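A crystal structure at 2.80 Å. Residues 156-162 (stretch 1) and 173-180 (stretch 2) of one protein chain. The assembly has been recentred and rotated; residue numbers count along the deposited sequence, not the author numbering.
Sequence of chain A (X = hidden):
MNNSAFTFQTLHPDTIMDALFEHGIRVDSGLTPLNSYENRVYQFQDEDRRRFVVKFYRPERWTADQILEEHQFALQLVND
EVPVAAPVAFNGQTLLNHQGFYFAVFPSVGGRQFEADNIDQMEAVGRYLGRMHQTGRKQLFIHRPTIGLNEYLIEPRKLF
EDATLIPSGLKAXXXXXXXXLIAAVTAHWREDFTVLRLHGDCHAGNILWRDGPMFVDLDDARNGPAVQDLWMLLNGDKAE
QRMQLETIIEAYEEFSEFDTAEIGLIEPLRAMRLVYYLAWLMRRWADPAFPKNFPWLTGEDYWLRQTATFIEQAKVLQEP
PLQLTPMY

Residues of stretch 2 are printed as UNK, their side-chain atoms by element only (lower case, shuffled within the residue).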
ATOM      1  N   PRO A 156      15.661   4.643   1.955  1.00 23.30           N
ATOM      2  CA  PRO A 156      15.744   3.711   3.080  1.00 23.63           C
ATOM      3  C   PRO A 156      17.208   3.392   3.422  1.00 24.97           C
ATOM      4  O   PRO A 156      17.610   3.449   4.582  1.00 25.81           O
ATOM      5  CB  PRO A 156      14.987   2.498   2.566  1.00 22.49           C
ATOM      6  CG  PRO A 156      13.909   3.130   1.750  1.00 23.79           C
ATOM      7  CD  PRO A 156      14.661   4.191   0.973  1.00 22.71           C
ATOM      8  N   ARG A 157      18.011   3.067   2.416  1.00 24.64           N
ATOM      9  CA  ARG A 157      19.403   2.768   2.677  1.00 25.47           C
ATOM     10  C   ARG A 157      20.058   3.904   3.442  1.00 26.98           C
ATOM     11  O   ARG A 157      20.932   3.668   4.266  1.00 28.71           O
ATOM     12  CB  ARG A 157      20.169   2.536   1.381  1.00 26.83           C
ATOM     13  CG  ARG A 157      21.658   2.306   1.610  1.00 26.52           C
ATOM     14  CD  ARG A 157      21.892   1.085   2.481  1.00 28.42           C
ATOM     15  NE  ARG A 157      22.995   1.264   3.426  1.00 31.94           N
ATOM     16  CZ  ARG A 157      24.252   1.526   3.085  1.00 33.07           C
ATOM     17  NH1 ARG A 157      25.174   1.669   4.024  1.00 31.96           N
ATOM     18  NH2 ARG A 157      24.590   1.647   1.807  1.00 35.89           N
ATOM     19  N   LYS A 158      19.651   5.138   3.160  1.00 28.49           N
ATOM     20  CA  LYS A 158      20.217   6.297   3.852  1.00 29.83           C
ATOM     21  C   LYS A 158      19.804   6.289   5.318  1.00 29.03           C
ATOM     22  O   LYS A 158      20.598   6.611   6.194  1.00 28.25           O
ATOM     23  CB  LYS A 158      19.753   7.603   3.209  1.00 32.03           C
ATOM     24  CG  LYS A 158      20.346   7.871   1.852  1.00 36.94           C
ATOM     25  CD  LYS A 158      19.845   9.195   1.291  1.00 41.06           C
ATOM     26  CE  LYS A 158      20.347   9.412  -0.123  1.00 43.25           C
ATOM     27  NZ  LYS A 158      21.828   9.230  -0.208  1.00 45.70           N
ATOM     28  N   LEU A 159      18.552   5.934   5.580  1.00 26.72           N
ATOM     29  CA  LEU A 159      18.074   5.874   6.943  1.00 25.76           C
ATOM     30  C   LEU A 159      18.871   4.771   7.638  1.00 28.27           C
ATOM     31  O   LEU A 159      19.466   4.989   8.689  1.00 30.14           O
ATOM     32  CB  LEU A 159      16.590   5.533   6.958  1.00 23.75           C
ATOM     33  CG  LEU A 159      15.841   5.762   8.268  1.00 22.52           C
ATOM     34  CD1 LEU A 159      15.967   7.228   8.646  1.00 22.17           C
ATOM     35  CD2 LEU A 159      14.373   5.371   8.119  1.00 20.23           C
ATOM     36  N   PHE A 160      18.891   3.589   7.030  1.00 28.98           N
ATOM     37  CA  PHE A 160      19.610   2.443   7.575  1.00 29.13           C
ATOM     38  C   PHE A 160      21.006   2.809   8.084  1.00 31.68           C
ATOM     39  O   PHE A 160      21.453   2.304   9.117  1.00 32.37           O
ATOM     40  CB  PHE A 160      19.747   1.342   6.511  1.00 26.04           C
ATOM     41  CG  PHE A 160      18.439   0.727   6.077  1.00 23.51           C
ATOM     42  CD1 PHE A 160      18.418  -0.228   5.060  1.00 21.98           C
ATOM     43  CD2 PHE A 160      17.235   1.090   6.669  1.00 21.52           C
ATOM     44  CE1 PHE A 160      17.224  -0.807   4.642  1.00 18.61           C
ATOM     45  CE2 PHE A 160      16.036   0.513   6.255  1.00 20.52           C
ATOM     46  CZ  PHE A 160      16.035  -0.437   5.238  1.00 19.30           C
ATOM     47  N   GLU A 161      21.692   3.683   7.355  1.00 33.84           N
ATOM     48  CA  GLU A 161      23.041   4.092   7.724  1.00 36.70           C
ATOM     49  C   GLU A 161      23.121   4.615   9.147  1.00 39.42           C
ATOM     50  O   GLU A 161      23.824   4.053   9.985  1.00 41.00           O
ATOM     51  CB  GLU A 161      23.537   5.173   6.778  1.00 37.41           C
ATOM     52  CG  GLU A 161      24.986   5.536   6.984  1.00 40.00           C
ATOM     53  CD  GLU A 161      25.926   4.480   6.449  1.00 41.40           C
ATOM     54  OE1 GLU A 161      27.140   4.570   6.717  1.00 42.15           O
ATOM     55  OE2 GLU A 161      25.451   3.559   5.754  1.00 43.04           O
ATOM     56  N   ASP A 162      22.386   5.693   9.409  1.00 41.97           N
ATOM     57  CA  ASP A 162      22.352   6.345  10.721  1.00 45.18           C
ATOM     58  C   ASP A 162      21.189   5.843  11.588  1.00 45.87           C
ATOM     59  O   ASP A 162      20.659   6.583  12.429  1.00 45.37           O
ATOM     60  CB  ASP A 162      22.223   7.851  10.505  1.00 47.07           C
ATOM     61  CG  ASP A 162      23.265   8.385   9.535  1.00 49.64           C
ATOM     62  OD1 ASP A 162      22.932   9.283   8.728  1.00 50.02           O
ATOM     63  OD2 ASP A 162      24.420   7.904   9.586  1.00 49.42           O
ATOM     64  N   UNK A 173      27.220  -6.206   8.033  1.00 26.13           N
ATOM     65  CA  UNK A 173      26.764  -7.303   7.193  1.00 26.26           C
ATOM     66  C   UNK A 173      25.427  -6.932   6.577  1.00 27.02           C
ATOM     67  O   UNK A 173      25.202  -7.140   5.384  1.00 26.77           O
ATOM     68  c   UNK A 173      26.621  -8.567   8.022  1.00 25.15           C
ATOM     69  N   UNK A 174      24.545  -6.374   7.405  1.00 26.42           N
ATOM     70  CA  UNK A 174      23.218  -5.978   6.957  1.00 23.69           C
ATOM     71  C   UNK A 174      23.279  -4.928   5.862  1.00 23.21           C
ATOM     72  O   UNK A 174      22.633  -5.066   4.825  1.00 23.62           O
ATOM     73  c   UNK A 174      18.886  -3.393   6.783  1.00 18.31           C
ATOM     74  c   UNK A 174      21.209  -3.374   7.393  1.00 18.56           C
ATOM     75  c   UNK A 174      21.151  -4.726   7.719  1.00 20.56           C
ATOM     76  c   UNK A 174      19.943  -5.397   7.576  1.00 19.85           C
ATOM     77  c   UNK A 174      18.811  -4.738   7.108  1.00 18.40           C
ATOM     78  c   UNK A 174      22.385  -5.461   8.137  1.00 21.28           C
ATOM     79  c   UNK A 174      20.090  -2.709   6.929  1.00 17.45           C
ATOM     80  N   UNK A 175      24.047  -3.871   6.087  1.00 22.69           N
ATOM     81  CA  UNK A 175      24.152  -2.831   5.082  1.00 22.47           C
ATOM     82  C   UNK A 175      24.779  -3.394   3.812  1.00 22.46           C
ATOM     83  O   UNK A 175      24.532  -2.899   2.720  1.00 23.29           O
ATOM     84  c   UNK A 175      24.973  -1.650   5.611  1.00 21.25           C
ATOM     85  c   UNK A 175      25.194   0.393   7.060  1.00 18.43           C
ATOM     86  c   UNK A 175      22.942  -0.564   6.578  1.00 20.72           C
ATOM     87  c   UNK A 175      24.402  -0.896   6.820  1.00 20.93           C
ATOM     88  N   UNK A 176      25.586  -4.438   3.955  1.00 21.88           N
ATOM     89  CA  UNK A 176      26.233  -5.061   2.806  1.00 21.49           C
ATOM     90  C   UNK A 176      25.181  -5.839   2.021  1.00 21.47           C
ATOM     91  O   UNK A 176      25.093  -5.732   0.804  1.00 21.83           O
ATOM     92  c   UNK A 176      27.343  -6.005   3.277  1.00 21.68           C
ATOM     93  n   UNK A 176      29.690  -8.945   0.825  1.00 23.32           N
ATOM     94  c   UNK A 176      30.286  -8.001   1.799  1.00 22.85           C
ATOM     95  c   UNK A 176      29.276  -7.483   2.805  1.00 20.98           C
ATOM     96  c   UNK A 176      28.236  -6.579   2.183  1.00 19.60           C
ATOM     97  N   UNK A 177      24.386  -6.625   2.730  1.00 21.26           N
ATOM     98  CA  UNK A 177      23.334  -7.392   2.094  1.00 21.05           C
ATOM     99  C   UNK A 177      22.363  -6.430   1.409  1.00 21.64           C
ATOM    100  O   UNK A 177      21.805  -6.753   0.361  1.00 23.41           O
ATOM    101  c   UNK A 177      22.598  -8.237   3.128  1.00 20.64           C
ATOM    102  N   UNK A 178      22.158  -5.249   1.989  1.00 20.77           N
ATOM    103  CA  UNK A 178      21.251  -4.283   1.380  1.00 21.87           C
ATOM    104  C   UNK A 178      21.819  -3.747   0.066  1.00 21.75           C
ATOM    105  O   UNK A 178      21.188  -3.861  -0.986  1.00 22.84           O
ATOM    106  c   UNK A 178      20.193  -2.013   1.612  1.00 19.81           C
ATOM    107  o   UNK A 178      20.141  -3.574   3.419  1.00 22.84           O
ATOM    108  c   UNK A 178      20.948  -3.106   2.334  1.00 21.98           C
ATOM    109  N   UNK A 179      23.007  -3.164   0.129  1.00 20.63           N
ATOM    110  CA  UNK A 179      23.661  -2.635  -1.055  1.00 21.84           C
ATOM    111  C   UNK A 179      23.567  -3.668  -2.192  1.00 22.57           C
ATOM    112  O   UNK A 179      23.160  -3.359  -3.310  1.00 22.70           O
ATOM    113  c   UNK A 179      25.293  -1.180   0.265  1.00 25.96           C
ATOM    114  o   UNK A 179      24.287  -0.542   0.619  1.00 26.27           O
ATOM    115  o   UNK A 179      26.430  -0.912   0.702  1.00 28.48           O
ATOM    116  c   UNK A 179      25.132  -2.324  -0.737  1.00 23.03           C
ATOM    117  N   UNK A 180      23.943  -4.902  -1.884  1.00 22.56           N
ATOM    118  CA  UNK A 180      23.903  -5.987  -2.852  1.00 22.63           C
ATOM    119  C   UNK A 180      22.508  -6.144  -3.426  1.00 23.08           C
ATOM    120  O   UNK A 180      22.342  -6.450  -4.607  1.00 24.16           O
ATOM    121  c   UNK A 180      26.314  -8.517  -1.183  1.00 28.55           C
ATOM    122  o   UNK A 180      25.538  -9.318  -0.613  1.00 29.48           O
ATOM    123  c   UNK A 180      25.792  -7.671  -2.339  1.00 27.18           C
ATOM    124  c   UNK A 180      24.317  -7.295  -2.180  1.00 24.74           C
ATOM    125  o   UNK A 180      27.510  -8.380  -0.850  1.00 30.68           O
TER

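Position 173 carries a single side-chain carbon, out of reach of stretch 1, so it is alanine. The position is exposed and faces no partner on stretch 1, so a small methyl with high helix propensity is sufficient there. The O of Ala173 accepts a 2.8 Å hydrogen bond from N of position 177.

At position 174 one carbon leads into a ring of six carbons with no heteroatom, and a ring carbon lies 3.5 Å from CD1 of Phe160; this is phenylalanine, and that carbon is CE1 of Phe174. The CA-to-CB bond of Phe174 points sideways, but chi1 near 166° (t) brings the ring closer. The edge of Phe174 is directed toward the face of Phe160 in an offset edge-to-face pair, with centroids 5.3 Å apart and planes at 64°. Such an arrangement suits two buried aromatic rings, since the slightly positive rim of one meets the electron-rich face of the other.

Position 175 has four side-chain carbons, forked at the second, which approach Arg157, Phe160 and Glu161: leucine. Across the interface CD2 of Leu175 packs 3.7 Å from CB of Phe160, while its CD1 lies 3.3 Å from NH1 of Arg157 and 3.4 Å from OE2 of Glu161. The branched end thus covers apolar surface and also borders the charged pair of stretch 1.

Position 176 shows four carbons in a row ending in nitrogen; its CA-to-CB bond points away from stretch 1, and none of these atoms touches it. This is lysine, and the extended chain of Lys176 stays exposed, where a charged amine is readily accommodated.

Position 177 again has one carbon, which does not touch stretch 1, hence alanine. Ala177 is buried, and a single methyl occupies little space beside the helix backbone.

At position 178 one carbon carries an oxygen and another carbon, and these atoms approach Arg157 and Phe160: the pattern is that of threonine. The CA-to-CB bond points toward stretch 1, and CG2 of Thr178 rests 3.6 Å from CD of Arg157. The buried hydroxyl is satisfied within its own helix: OG1 of Thr178 donates a 3.2 Å hydrogen bond to O of Phe174.

Position 179 has two carbons, the second bearing two oxygens, one of which meets NH2 of Arg157: aspartate. Although its CA-to-CB bond points sideways, OD2 of Asp179 forms a salt bridge of 2.5 Å with NH2 of Arg157. A short acidic chain is enough here because the long arginine spans much of the gap.

Position 180 has three carbons, the third carrying two oxygens, and does not reach stretch 1; it is glutamate. OE2 of Glu180 instead makes a 2.8 Å salt bridge with NZ of Lys176, one helical turn earlier.

The two helices run nearly antiparallel, at 170°, with axes 10.9 Å apart at closest approach. Phe160, Phe174 and Leu175 supply apolar packing, and Arg157 supplies the ionic link. Its guanidinium holds Asp179 across the interface and, through NH1, OE2 of Glu161 at 2.6 Å within its own helix, while O of Leu175 lies over one face. No hydrogen bond is assigned between the stretches, so the 326 Å² contact combines side-chain packing with a salt bridge.

Stretch 2 (173-180) AFLKATDE
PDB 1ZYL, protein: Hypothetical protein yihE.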